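Local coordinates for putative cell surface protein (Streptococcus pyogenes, PDB 4OFQ) that belongs to the antigen I/II family of streptococcal surface adhesins and probably takes part in attachment of the bacterium to its surroundings, at residues A[16-21]-A[41-46]; A[83-88]-A[147-152]; A[27-32]-A[180-185]; A[45-50]-A[172-177]; A[77-82]-A[154-159]. All blocks are in the same frame, centred on the assembly; numbering follows the deposited sequence.

Contact 1: A[16-21]-A[41-46]; sequences PTKTIV and YVAKQD
Lys-18 lays the end of its side chain over one face of the Tyr-41 ring, and this face of the antiparallel strand pair is its tightly packed part. NZ stands 4.0 Å from the centroid of the Tyr-41 ring, only 7° off the ring normal, while CE of Lys-18 presses on Tyr-41 CD1 at 3.6 Å. The bend at chi3 (72°) is what carries CE across the ring. NZ is covalently linked to CG of Asn-168, an intramolecular isopeptide bond, and is also hydrogen-bonded to Asp-68; the ring therefore covers an amide nitrogen, and the pair differs from an ordinary cation-pi contact. Ile-20 adds its CB, 3.7 Å from Tyr-41 CD1.

The face carrying Thr-17, Thr-19, Val-42 and Lys-44 is looser and wetter. One water joins Thr-17 OG1 to Val-42 O, and a second bridges the same hydroxyl weakly to Lys-44 NZ. Between the two faces, backbone bonds join the strands, from Val-42 N to Thr-19 O at 2.9 Å to a weak one of 3.3 Å between Thr-17 N and Lys-44 O.

Strand 38-45 also pairs antiparallel with strand 149-157, and the side chains of Lys-18, Ile-20, Tyr-41 and Ala-43 pack on strands 164-174, 177-188 and 64-70 of the facing sheet.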
# COMPACT_ATOMS: atom_id res chain seq x y z
N PRO A 16 5.96 -24.23 -2.96
CA PRO A 16 5.07 -23.15 -3.40
C PRO A 16 5.72 -21.82 -3.02
O PRO A 16 6.44 -21.73 -2.03
CB PRO A 16 3.80 -23.37 -2.58
CG PRO A 16 4.24 -24.16 -1.39
CD PRO A 16 5.40 -25.00 -1.83
N THR A 17 5.51 -20.80 -3.83
CA THR A 17 6.15 -19.52 -3.56
C THR A 17 5.14 -18.42 -3.79
O THR A 17 4.15 -18.63 -4.48
CB THR A 17 7.36 -19.30 -4.49
OG1 THR A 17 6.91 -19.29 -5.85
CG2 THR A 17 8.41 -20.39 -4.30
N LYS A 18 5.38 -17.25 -3.21
CA LYS A 18 4.67 -16.06 -3.63
C LYS A 18 5.62 -14.86 -3.62
O LYS A 18 6.61 -14.85 -2.87
CB LYS A 18 3.45 -15.80 -2.74
CG LYS A 18 2.56 -14.65 -3.23
CD LYS A 18 1.21 -14.61 -2.50
CE LYS A 18 1.33 -14.13 -1.05
NZ LYS A 18 -0.05 -14.00 -0.44
N THR A 19 5.36 -13.89 -4.50
CA THR A 19 6.06 -12.62 -4.47
C THR A 19 5.03 -11.50 -4.67
O THR A 19 3.89 -11.77 -5.03
CB THR A 19 7.15 -12.55 -5.53
OG1 THR A 19 7.95 -11.37 -5.33
CG2 THR A 19 6.53 -12.52 -6.91
N ILE A 20 5.42 -10.27 -4.38
CA ILE A 20 4.57 -9.12 -4.63
C ILE A 20 5.35 -8.24 -5.60
O ILE A 20 6.57 -8.10 -5.46
CB ILE A 20 4.22 -8.36 -3.31
CG1 ILE A 20 3.36 -7.12 -3.61
CG2 ILE A 20 5.49 -7.97 -2.54
CD1 ILE A 20 2.89 -6.42 -2.35
N VAL A 21 4.67 -7.66 -6.58
CA VAL A 21 5.36 -6.96 -7.66
C VAL A 21 4.84 -5.54 -7.86
O VAL A 21 3.67 -5.25 -7.59
CB VAL A 21 5.25 -7.74 -8.98
CG1 VAL A 21 5.92 -9.10 -8.86
CG2 VAL A 21 3.79 -7.89 -9.38
N TYR A 41 0.12 -9.90 -6.04
CA TYR A 41 0.97 -11.04 -5.78
C TYR A 41 0.97 -11.99 -6.96
O TYR A 41 -0.05 -12.13 -7.67
CB TYR A 41 0.46 -11.81 -4.56
CG TYR A 41 0.44 -11.04 -3.26
CD1 TYR A 41 1.60 -10.89 -2.50
CD2 TYR A 41 -0.74 -10.51 -2.76
CE1 TYR A 41 1.59 -10.20 -1.29
CE2 TYR A 41 -0.78 -9.82 -1.56
CZ TYR A 41 0.39 -9.68 -0.83
OH TYR A 41 0.36 -8.99 0.35
N VAL A 42 2.10 -12.65 -7.16
CA VAL A 42 2.19 -13.73 -8.13
C VAL A 42 2.59 -14.97 -7.34
O VAL A 42 3.64 -14.99 -6.70
CB VAL A 42 3.24 -13.41 -9.22
CG1 VAL A 42 3.32 -14.52 -10.27
CG2 VAL A 42 2.95 -12.05 -9.87
N ALA A 43 1.73 -15.99 -7.35
CA ALA A 43 1.94 -17.16 -6.53
C ALA A 43 2.14 -18.36 -7.43
O ALA A 43 1.46 -18.48 -8.47
CB ALA A 43 0.75 -17.39 -5.60
N LYS A 44 3.05 -19.25 -7.04
CA LYS A 44 3.30 -20.47 -7.79
C LYS A 44 2.83 -21.70 -7.04
O LYS A 44 3.10 -21.85 -5.84
CB LYS A 44 4.79 -20.62 -8.12
CG LYS A 44 5.12 -21.97 -8.79
CD LYS A 44 6.60 -22.09 -9.19
CE LYS A 44 7.47 -22.41 -8.00
NZ LYS A 44 8.89 -22.64 -8.38
N GLN A 45 2.14 -22.58 -7.76
CA GLN A 45 1.76 -23.90 -7.28
C GLN A 45 2.70 -24.87 -7.99
O GLN A 45 2.63 -25.04 -9.21
CB GLN A 45 0.29 -24.17 -7.65
CG GLN A 45 -0.31 -25.53 -7.23
CD GLN A 45 -1.84 -25.53 -7.39
OE1 GLN A 45 -2.39 -24.73 -8.16
NE2 GLN A 45 -2.53 -26.42 -6.66
N ASP A 46 3.60 -25.48 -7.22
CA ASP A 46 4.78 -26.16 -7.76
C ASP A 46 4.53 -27.65 -8.01
O ASP A 46 4.38 -28.42 -7.07
CB ASP A 46 5.93 -25.98 -6.76
CG ASP A 46 7.23 -26.64 -7.20
OD1 ASP A 46 7.36 -27.09 -8.36
OD2 ASP A 46 8.16 -26.69 -6.36
O HOH W 1 5.89 -16.78 -7.00
O HOH W 2 9.05 -19.41 -7.37

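Contact 2: A[83-88]-A[147-152]; sequences NSIKAA and LDITYN
Ile-85 turns CG1 beside its backbone N (chi1 -53°), which leaves CG2 directed over one face of the Tyr-151 ring, while Asn-152 sets CG anti to its own backbone N (chi1 -166°) and offers its amide to Asn-83. The methyl CG2 of Ile-85 lies 3.7 Å from the Tyr-151 ring centroid, displaced somewhat toward the rim, a CH-pi contact. The same methyl touches Ile-149 CG2 at 3.5 Å, and Ala-87 CB meets Ile-149 CD1, so this buried face is packed mainly through methyl groups and the ring. The phenol oxygen of Tyr-151 is hydrogen-bonded to Gln-45 OE1, and its ring stacks on Tyr-66 and meets Trp-130 edge-to-face.

At the end of the pairing, Asn-83 ND2 donates to Asn-152 OD1 over 2.9 Å, the two amide planes turned 73° apart; ND2 is also bonded to Ser-154 OG. On the face of Ser-84 and Thr-150, water takes over, one molecule joining Ser-84 OG to Thr-150 O and another gathering Thr-150 OG1 and Asp-148 O.

The backbone pairing is regular at Lys-86 and Thr-150, where Thr-150 N reaches Lys-86 O at 2.8 Å. It changes at Asn-152, whose carbonyl O accepts from Asn-83 N at 2.8 Å and only weakly from Ser-84 N at 3.4 Å. Two residues thus face one, the definition of a classic beta bulge, here set in the antiparallel pairing of strands 80-87 and 149-157 in a beta sandwich.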
# COMPACT_ATOMS: atom_id res chain seq x y z
N ASN A 83 -6.65 -11.95 -11.20
CA ASN A 83 -6.29 -11.48 -12.54
C ASN A 83 -6.15 -12.65 -13.52
O ASN A 83 -6.59 -12.56 -14.67
CB ASN A 83 -5.03 -10.62 -12.48
CG ASN A 83 -5.19 -9.47 -11.50
OD1 ASN A 83 -6.11 -8.67 -11.62
ND2 ASN A 83 -4.32 -9.41 -10.50
N SER A 84 -5.56 -13.74 -13.05
CA SER A 84 -5.47 -14.94 -13.88
C SER A 84 -5.01 -16.11 -13.02
O SER A 84 -4.36 -15.92 -11.99
CB SER A 84 -4.47 -14.72 -15.01
OG SER A 84 -3.19 -14.43 -14.48
N ILE A 85 -5.38 -17.32 -13.42
CA ILE A 85 -4.81 -18.53 -12.85
C ILE A 85 -4.49 -19.42 -14.04
O ILE A 85 -5.41 -19.90 -14.72
CB ILE A 85 -5.76 -19.26 -11.90
CG1 ILE A 85 -6.29 -18.30 -10.82
CG2 ILE A 85 -5.05 -20.45 -11.25
CD1 ILE A 85 -7.25 -18.98 -9.83
N LYS A 86 -3.20 -19.62 -14.29
CA LYS A 86 -2.77 -20.25 -15.53
C LYS A 86 -1.73 -21.33 -15.32
O LYS A 86 -0.81 -21.18 -14.51
CB LYS A 86 -2.24 -19.20 -16.52
CG LYS A 86 -3.34 -18.35 -17.14
CD LYS A 86 -2.77 -17.35 -18.15
CE LYS A 86 -3.82 -16.97 -19.19
NZ LYS A 86 -5.13 -16.61 -18.59
N ALA A 87 -1.89 -22.42 -16.06
CA ALA A 87 -0.89 -23.47 -16.06
C ALA A 87 0.29 -23.03 -16.90
O ALA A 87 0.17 -22.11 -17.71
CB ALA A 87 -1.48 -24.76 -16.62
N ALA A 88 1.42 -23.69 -16.73
CA ALA A 88 2.64 -23.37 -17.47
C ALA A 88 2.48 -23.48 -18.99
O ALA A 88 3.24 -22.87 -19.74
CB ALA A 88 3.78 -24.24 -17.01
N LEU A 147 3.46 -29.30 -14.75
CA LEU A 147 3.09 -27.97 -15.19
C LEU A 147 2.61 -27.12 -14.01
O LEU A 147 1.47 -27.27 -13.55
CB LEU A 147 2.01 -28.05 -16.27
CG LEU A 147 2.39 -28.80 -17.56
CD1 LEU A 147 1.19 -29.03 -18.47
CD2 LEU A 147 3.46 -28.01 -18.29
N ASP A 148 3.47 -26.21 -13.55
CA ASP A 148 3.12 -25.33 -12.44
C ASP A 148 1.90 -24.47 -12.75
O ASP A 148 1.63 -24.13 -13.90
CB ASP A 148 4.28 -24.38 -12.10
CG ASP A 148 5.53 -25.10 -11.62
OD1 ASP A 148 5.46 -26.29 -11.22
OD2 ASP A 148 6.59 -24.45 -11.63
N ILE A 149 1.17 -24.11 -11.71
CA ILE A 149 0.06 -23.17 -11.84
C ILE A 149 0.50 -21.84 -11.26
O ILE A 149 1.08 -21.79 -10.17
CB ILE A 149 -1.21 -23.67 -11.13
CG1 ILE A 149 -1.47 -25.16 -11.43
CG2 ILE A 149 -2.42 -22.80 -11.52
CD1 ILE A 149 -1.66 -25.46 -12.92
N THR A 150 0.22 -20.75 -11.98
CA THR A 150 0.56 -19.41 -11.53
C THR A 150 -0.70 -18.59 -11.25
O THR A 150 -1.56 -18.43 -12.13
CB THR A 150 1.44 -18.68 -12.57
OG1 THR A 150 2.64 -19.43 -12.78
CG2 THR A 150 1.79 -17.26 -12.09
N TYR A 151 -0.80 -18.09 -10.02
CA TYR A 151 -1.95 -17.30 -9.60
C TYR A 151 -1.53 -15.83 -9.56
O TYR A 151 -0.51 -15.48 -8.97
CB TYR A 151 -2.42 -17.73 -8.20
CG TYR A 151 -2.93 -19.16 -8.07
CD1 TYR A 151 -2.07 -20.24 -8.19
CD2 TYR A 151 -4.27 -19.42 -7.79
CE1 TYR A 151 -2.53 -21.56 -8.07
CE2 TYR A 151 -4.75 -20.73 -7.65
CZ TYR A 151 -3.88 -21.79 -7.79
OH TYR A 151 -4.33 -23.11 -7.67
N ASN A 152 -2.31 -14.97 -10.21
CA ASN A 152 -2.03 -13.54 -10.18
C ASN A 152 -3.20 -12.86 -9.48
O ASN A 152 -4.30 -12.82 -10.02
CB ASN A 152 -1.86 -13.03 -11.60
CG ASN A 152 -1.26 -11.65 -11.65
OD1 ASN A 152 -1.84 -10.69 -11.15
ND2 ASN A 152 -0.10 -11.53 -12.29
O HOH W 3 -1.29 -16.26 -13.76
O HOH W 4 2.61 -21.48 -14.41

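Contact 3: A[27-32]-A[180-185]; sequences SIDGKS and YGNIVV
The carboxylate of Asp-29 is the flat group here: Val-184 CG1 sits over one face, 3.8 Å from Asp-29 CG, while Val-185 N and a water each meet one of the two oxygens. Asp-29 belongs to a type II beta turn, Ile-28 to Lys-31, closed by Lys-31 N and Ile-28 O at 3.0 Å, and the turn docks on strand 177-188 at the surface of the sandwich. Val-185 N donates to Asp-29 OD1 at 3.1 Å, nearly in line with the C-O bond. In return Gly-30 N reaches Val-185 O at 2.8 Å, so both backbone polar groups of Val-185 are held by the turn. Gly-30 has backbone angles (phi 88°) at which a CB would be jammed against the carbonyl O of Asp-29. Just past the turn, strand 32-33 runs parallel to strand 177-188. Asn-182 ND2 also binds Lys-18 O of strand 17-20, in the facing sheet. The water completes the junction, donating to Asp-29 OD2 and to Ile-183 O, 2.9 Å away, and accepting from Asn-182 ND2 at 3.0 Å.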
# COMPACT_ATOMS: atom_id res chain seq x y z
N SER A 27 10.01 -7.24 -8.02
CA SER A 27 9.63 -7.67 -6.66
C SER A 27 9.77 -6.54 -5.64
O SER A 27 10.78 -5.84 -5.60
CB SER A 27 10.45 -8.89 -6.22
OG SER A 27 10.27 -9.13 -4.84
N ILE A 28 8.74 -6.36 -4.82
CA ILE A 28 8.78 -5.39 -3.74
C ILE A 28 8.52 -6.04 -2.38
O ILE A 28 8.07 -5.40 -1.45
CB ILE A 28 7.82 -4.21 -3.98
CG1 ILE A 28 6.42 -4.71 -4.33
CG2 ILE A 28 8.35 -3.33 -5.12
CD1 ILE A 28 5.38 -3.57 -4.41
N ASP A 29 8.84 -7.33 -2.30
CA ASP A 29 8.83 -8.05 -1.03
C ASP A 29 9.73 -7.27 -0.07
O ASP A 29 10.86 -6.90 -0.42
CB ASP A 29 9.37 -9.46 -1.23
CG ASP A 29 9.04 -10.40 -0.07
OD1 ASP A 29 8.48 -9.96 0.96
OD2 ASP A 29 9.37 -11.61 -0.19
N GLY A 30 9.22 -7.00 1.13
CA GLY A 30 9.99 -6.32 2.15
C GLY A 30 9.91 -4.80 2.10
O GLY A 30 10.52 -4.12 2.93
N LYS A 31 9.17 -4.25 1.13
CA LYS A 31 9.12 -2.79 0.94
C LYS A 31 7.87 -2.17 1.53
O LYS A 31 6.86 -2.85 1.73
CB LYS A 31 9.18 -2.43 -0.55
CG LYS A 31 10.29 -3.12 -1.30
CD LYS A 31 11.63 -2.72 -0.76
CE LYS A 31 12.75 -3.39 -1.54
NZ LYS A 31 12.84 -2.92 -2.95
N SER A 32 7.91 -0.86 1.78
CA SER A 32 6.75 -0.18 2.33
C SER A 32 5.73 0.20 1.23
O SER A 32 6.09 0.40 0.05
CB SER A 32 7.15 1.05 3.15
OG SER A 32 7.86 1.97 2.36
N TYR A 180 4.71 -25.62 2.71
CA TYR A 180 4.71 -24.21 3.12
C TYR A 180 5.40 -23.32 2.09
O TYR A 180 6.48 -23.65 1.59
CB TYR A 180 5.48 -24.08 4.44
CG TYR A 180 4.70 -24.43 5.69
CD1 TYR A 180 4.15 -23.43 6.48
CD2 TYR A 180 4.54 -25.75 6.09
CE1 TYR A 180 3.43 -23.74 7.63
CE2 TYR A 180 3.82 -26.06 7.24
CZ TYR A 180 3.27 -25.05 8.00
OH TYR A 180 2.56 -25.34 9.14
N GLY A 181 4.78 -22.18 1.78
CA GLY A 181 5.41 -21.16 0.96
C GLY A 181 6.11 -20.13 1.82
O GLY A 181 6.00 -20.16 3.05
N ASN A 182 6.85 -19.22 1.19
CA ASN A 182 7.50 -18.12 1.89
C ASN A 182 6.51 -17.07 2.37
O ASN A 182 5.44 -16.87 1.78
CB ASN A 182 8.50 -17.45 0.96
CG ASN A 182 7.85 -16.95 -0.31
OD1 ASN A 182 7.23 -17.73 -1.04
ND2 ASN A 182 7.94 -15.65 -0.56
N ILE A 183 6.85 -16.35 3.44
CA ILE A 183 5.98 -15.27 3.90
C ILE A 183 6.37 -13.94 3.27
O ILE A 183 7.45 -13.41 3.55
CB ILE A 183 6.00 -15.16 5.44
CG1 ILE A 183 5.54 -16.47 6.06
CG2 ILE A 183 5.10 -14.03 5.92
CD1 ILE A 183 5.78 -16.56 7.56
N VAL A 184 5.50 -13.41 2.42
CA VAL A 184 5.73 -12.10 1.83
C VAL A 184 5.33 -11.04 2.84
O VAL A 184 4.21 -11.06 3.36
CB VAL A 184 4.93 -11.94 0.53
CG1 VAL A 184 5.21 -10.58 -0.12
CG2 VAL A 184 5.25 -13.08 -0.44
N VAL A 185 6.24 -10.12 3.13
CA VAL A 185 5.98 -9.09 4.13
C VAL A 185 6.10 -7.70 3.54
O VAL A 185 7.07 -7.39 2.84
CB VAL A 185 6.99 -9.19 5.29
CG1 VAL A 185 6.77 -8.06 6.31
CG2 VAL A 185 6.93 -10.58 5.94
O HOH W 5 9.31 -13.65 1.28

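Contact 4: A[45-50]-A[172-177]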
# COMPACT_ATOMS: atom_id res chain seq x y z
N GLN A 45 2.14 -22.58 -7.76
CA GLN A 45 1.76 -23.90 -7.28
C GLN A 45 2.70 -24.87 -7.99
O GLN A 45 2.63 -25.04 -9.21
CB GLN A 45 0.29 -24.17 -7.65
CG GLN A 45 -0.31 -25.53 -7.23
CD GLN A 45 -1.84 -25.53 -7.39
OE1 GLN A 45 -2.39 -24.73 -8.16
NE2 GLN A 45 -2.53 -26.42 -6.66
N ASP A 46 3.60 -25.48 -7.22
CA ASP A 46 4.78 -26.16 -7.76
C ASP A 46 4.53 -27.65 -8.01
O ASP A 46 4.38 -28.42 -7.07
CB ASP A 46 5.93 -25.98 -6.76
CG ASP A 46 7.23 -26.64 -7.20
OD1 ASP A 46 7.36 -27.09 -8.36
OD2 ASP A 46 8.16 -26.69 -6.36
N PHE A 47 4.52 -28.05 -9.27
CA PHE A 47 4.26 -29.45 -9.61
C PHE A 47 5.46 -30.10 -10.25
O PHE A 47 5.42 -31.28 -10.60
CB PHE A 47 3.07 -29.56 -10.57
CG PHE A 47 1.74 -29.26 -9.92
CD1 PHE A 47 1.52 -29.57 -8.59
CD2 PHE A 47 0.71 -28.69 -10.66
CE1 PHE A 47 0.29 -29.30 -7.99
CE2 PHE A 47 -0.52 -28.43 -10.07
CZ PHE A 47 -0.73 -28.73 -8.74
N ASP A 48 6.53 -29.34 -10.41
CA ASP A 48 7.73 -29.82 -11.10
C ASP A 48 8.19 -31.22 -10.68
O ASP A 48 8.50 -32.06 -11.53
CB ASP A 48 8.86 -28.80 -10.95
CG ASP A 48 10.09 -29.20 -11.72
OD1 ASP A 48 10.05 -29.11 -12.96
OD2 ASP A 48 11.08 -29.59 -11.09
N GLN A 49 8.23 -31.48 -9.37
CA GLN A 49 8.74 -32.75 -8.86
C GLN A 49 7.89 -33.95 -9.30
O GLN A 49 8.38 -35.08 -9.35
CB GLN A 49 8.81 -32.73 -7.33
CG GLN A 49 10.05 -32.07 -6.77
CD GLN A 49 11.33 -32.77 -7.18
OE1 GLN A 49 11.60 -33.90 -6.77
NE2 GLN A 49 12.13 -32.10 -8.00
N TYR A 50 6.62 -33.71 -9.59
CA TYR A 50 5.68 -34.78 -9.90
C TYR A 50 5.76 -35.28 -11.35
O TYR A 50 5.16 -36.30 -11.68
CB TYR A 50 4.25 -34.33 -9.60
CG TYR A 50 4.05 -33.91 -8.17
CD1 TYR A 50 4.47 -34.72 -7.13
CD2 TYR A 50 3.45 -32.69 -7.87
CE1 TYR A 50 4.29 -34.34 -5.81
CE2 TYR A 50 3.27 -32.29 -6.54
CZ TYR A 50 3.69 -33.13 -5.52
OH TYR A 50 3.51 -32.75 -4.22
N GLN A 172 0.33 -25.38 -0.25
CA GLN A 172 -0.03 -26.29 -1.32
C GLN A 172 -0.27 -27.65 -0.68
O GLN A 172 0.54 -28.09 0.14
CB GLN A 172 1.15 -26.34 -2.26
CG GLN A 172 1.05 -27.21 -3.47
CD GLN A 172 2.26 -27.01 -4.36
OE1 GLN A 172 2.73 -25.88 -4.53
NE2 GLN A 172 2.76 -28.09 -4.92
N ILE A 173 -1.40 -28.29 -1.01
CA ILE A 173 -1.69 -29.62 -0.47
C ILE A 173 -1.93 -30.57 -1.64
O ILE A 173 -2.95 -30.46 -2.32
CB ILE A 173 -2.91 -29.64 0.48
CG1 ILE A 173 -2.78 -28.56 1.57
CG2 ILE A 173 -3.09 -31.03 1.10
CD1 ILE A 173 -4.04 -28.42 2.42
N ASP A 174 -0.99 -31.48 -1.85
CA ASP A 174 -1.03 -32.41 -2.96
C ASP A 174 -1.14 -33.82 -2.40
O ASP A 174 -0.35 -34.22 -1.55
CB ASP A 174 0.25 -32.32 -3.79
CG ASP A 174 0.62 -30.90 -4.16
OD1 ASP A 174 -0.30 -30.10 -4.45
OD2 ASP A 174 1.84 -30.58 -4.16
N PHE A 175 -2.12 -34.57 -2.89
CA PHE A 175 -2.37 -35.92 -2.42
C PHE A 175 -2.50 -35.95 -0.90
O PHE A 175 -2.12 -36.94 -0.28
CB PHE A 175 -1.22 -36.87 -2.81
CG PHE A 175 -0.68 -36.67 -4.19
CD1 PHE A 175 -1.34 -37.19 -5.30
CD2 PHE A 175 0.52 -35.99 -4.38
CE1 PHE A 175 -0.82 -37.00 -6.58
CE2 PHE A 175 1.04 -35.80 -5.65
CZ PHE A 175 0.37 -36.31 -6.75
N GLY A 176 -3.00 -34.86 -0.31
CA GLY A 176 -3.08 -34.73 1.13
C GLY A 176 -1.80 -34.28 1.83
O GLY A 176 -1.80 -34.08 3.05
N ASN A 177 -0.71 -34.13 1.08
CA ASN A 177 0.55 -33.67 1.68
C ASN A 177 0.67 -32.15 1.63
O ASN A 177 0.62 -31.55 0.56
CB ASN A 177 1.75 -34.28 0.95
CG ASN A 177 1.72 -35.79 0.93
OD1 ASN A 177 1.45 -36.44 1.95
ND2 ASN A 177 2.00 -36.36 -0.23
O HOH W 6 -1.96 -28.28 -4.81
O HOH W 7 3.42 -34.64 -2.33
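Asp-174 meets Tyr-50 with CB, CG and OD2. Its CB lies 3.3 Å from Tyr-50 OH, and its CG approaches Tyr-50 CE2 at 3.8 Å. At the tip the oxygens part company. OD1 faces the edge of the Phe-47 ring, 3.7 Å from CE1, and accepts from a water that in turn accepts from Gln-45 NE2. OD2 accepts twice: from Tyr-50 OH at 2.7 Å on the anti side, the phenol ring nearly perpendicular to the carboxylate, and on its syn lone pair from Gln-172 NE2 at 2.8 Å. Two donors from different segments thus fix the rotation of the group.

Gln-172 is positioned in turn by the backbone of Asp-46: its NE2 donates to Asp-46 O at 2.7 Å and its OE1 accepts from Asp-46 N at 2.9 Å. Phe-175 presents its edge to the face of Tyr-50, a T-shaped pair with centroids 5.2 Å apart.

Helix 135-143 packs on Phe-47, Tyr-50 and Phe-175, while strand 64-70 touches Gln-45, Gln-172 and Asp-174.

Contact 5: A[77-82]-A[154-159]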
# COMPACT_ATOMS: atom_id res chain seq x y z
N GLY A 77 -9.87 -9.23 2.52
CA GLY A 77 -10.01 -10.42 1.69
C GLY A 77 -11.11 -10.33 0.64
O GLY A 77 -11.03 -10.93 -0.43
N HIS A 78 -12.14 -9.57 0.95
CA HIS A 78 -13.26 -9.38 0.02
C HIS A 78 -12.94 -8.50 -1.18
O HIS A 78 -13.75 -8.39 -2.10
CB HIS A 78 -14.45 -8.84 0.81
CG HIS A 78 -14.81 -9.72 1.96
ND1 HIS A 78 -15.53 -10.88 1.79
CD2 HIS A 78 -14.46 -9.68 3.26
CE1 HIS A 78 -15.66 -11.49 2.96
NE2 HIS A 78 -15.02 -10.78 3.87
N SER A 79 -11.76 -7.89 -1.19
CA SER A 79 -11.36 -7.02 -2.31
C SER A 79 -10.61 -7.80 -3.38
O SER A 79 -10.26 -7.24 -4.43
CB SER A 79 -10.45 -5.89 -1.81
OG SER A 79 -9.18 -6.38 -1.39
N LEU A 80 -10.38 -9.09 -3.15
CA LEU A 80 -9.59 -9.89 -4.09
C LEU A 80 -10.08 -9.79 -5.52
O LEU A 80 -11.27 -9.97 -5.79
CB LEU A 80 -9.54 -11.38 -3.68
CG LEU A 80 -8.87 -12.31 -4.70
CD1 LEU A 80 -7.39 -11.92 -4.92
CD2 LEU A 80 -8.97 -13.80 -4.29
N VAL A 81 -9.17 -9.51 -6.43
CA VAL A 81 -9.43 -9.65 -7.86
C VAL A 81 -8.49 -10.72 -8.39
O VAL A 81 -7.26 -10.59 -8.25
CB VAL A 81 -9.18 -8.34 -8.63
CG1 VAL A 81 -9.31 -8.56 -10.17
CG2 VAL A 81 -10.12 -7.24 -8.14
N VAL A 82 -9.04 -11.78 -8.97
CA VAL A 82 -8.19 -12.82 -9.54
C VAL A 82 -7.87 -12.42 -10.97
O VAL A 82 -8.72 -12.51 -11.85
CB VAL A 82 -8.87 -14.20 -9.52
CG1 VAL A 82 -7.97 -15.27 -10.14
CG2 VAL A 82 -9.20 -14.57 -8.10
N SER A 154 -4.84 -9.70 -6.84
CA SER A 154 -4.69 -8.33 -6.30
C SER A 154 -5.61 -8.10 -5.11
O SER A 154 -6.81 -8.38 -5.19
CB SER A 154 -5.00 -7.29 -7.39
OG SER A 154 -4.06 -7.39 -8.45
N PHE A 155 -5.06 -7.55 -4.02
CA PHE A 155 -5.85 -7.21 -2.83
C PHE A 155 -5.71 -5.72 -2.50
O PHE A 155 -4.67 -5.09 -2.78
CB PHE A 155 -5.33 -7.95 -1.58
CG PHE A 155 -5.52 -9.45 -1.60
CD1 PHE A 155 -6.73 -10.02 -1.20
CD2 PHE A 155 -4.46 -10.29 -1.92
CE1 PHE A 155 -6.88 -11.39 -1.17
CE2 PHE A 155 -4.61 -11.67 -1.89
CZ PHE A 155 -5.82 -12.22 -1.51
N LYS A 156 -6.75 -5.16 -1.88
CA LYS A 156 -6.65 -3.86 -1.20
C LYS A 156 -6.53 -4.07 0.32
O LYS A 156 -6.89 -5.13 0.85
CB LYS A 156 -7.90 -3.03 -1.45
CG LYS A 156 -8.36 -3.01 -2.90
CD LYS A 156 -7.52 -2.09 -3.75
CE LYS A 156 -8.06 -2.07 -5.19
NZ LYS A 156 -7.32 -1.13 -6.08
N LEU A 157 -6.04 -3.04 1.02
CA LEU A 157 -5.97 -3.05 2.49
C LEU A 157 -7.31 -2.63 3.12
O LEU A 157 -8.09 -1.90 2.51
CB LEU A 157 -4.88 -2.08 2.96
CG LEU A 157 -3.46 -2.35 2.45
CD1 LEU A 157 -2.50 -1.24 2.90
CD2 LEU A 157 -3.00 -3.71 2.96
N LYS A 158 -7.56 -3.07 4.36
CA LYS A 158 -8.72 -2.59 5.11
C LYS A 158 -8.50 -1.12 5.46
O LYS A 158 -7.40 -0.74 5.86
CB LYS A 158 -8.93 -3.42 6.38
CG LYS A 158 -9.38 -4.87 6.11
CD LYS A 158 -9.68 -5.60 7.43
CE LYS A 158 -10.45 -6.89 7.16
NZ LYS A 158 -10.73 -7.71 8.38
N GLN A 159 -9.52 -0.29 5.32
CA GLN A 159 -9.29 1.13 5.63
C GLN A 159 -8.98 1.38 7.11
O GLN A 159 -8.31 2.36 7.44
CB GLN A 159 -10.42 2.03 5.12
CG GLN A 159 -11.82 1.47 5.28
CD GLN A 159 -12.83 2.24 4.43
OE1 GLN A 159 -12.92 2.04 3.22
NE2 GLN A 159 -13.59 3.13 5.07
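Leu-80 and Phe-155 form the apolar first shell: Leu-80 CD1 stands over one face of the phenyl ring, 3.9 Å from its centroid and 19° off the normal, a CH-pi contact. Leu-80 CB comes in at Phe-155 CE1, 3.7 Å away. The polar counterpart lies one residue along, where Lys-156 N donates to Ser-79 OG over 2.8 Å in a nearly straight bond (164°). Ser-79 holds OG between its backbone N and carbonyl carbon (chi1 69°), and the same oxygen is bonded to Asp-76 O, so it links two backbones.

Next come the strand bonds that set the register. Val-81 N and Ser-154 O are 2.9 Å apart, and Ser-154 N returns to Val-81 O at the same length.

Further out, Gly-77 to Leu-80 make a type I beta turn, with only a weak closing bond; Gly-77 O also receives Tyr-128 OH. Tyr-128 touches both Leu-80 and Phe-155, and the ring of Phe-155 meets that of Tyr-70, a residue of the calcium site. Ser-154 OG is also bonded to Thr-40 OG1.

The chain turns a corner at 77-79, so that strands 75-76 and 80-87 pair in succession with the same partner, strand 149-157, antiparallel at each step, in an antiparallel sheet of the beta sandwich.

Contacts 1, 2 and 5 belong to one antiparallel sheet. Contacts 2 and 5 use the same two strands, with centres about 19 Å apart, and meet where Asn-83 ND2 lies 2.9 Å from Ser-154 OG. Contact 1 adds strand 38-45, its centre about 10 Å from that of contact 2; Gln-45 OE1 to Tyr-151 OH, 2.6 Å, joins them. Contact 4 shares Gln-45 and Asp-46 with contact 1 and crosses to the facing sheet, which contact 3 also reaches through strand 177-188. The calcium ion, bound at Asp-69, Tyr-70, Val-124 and Glu-126, lies about 9 Å from the side chain of Lys-18 and about 11 Å from that of Ile-183.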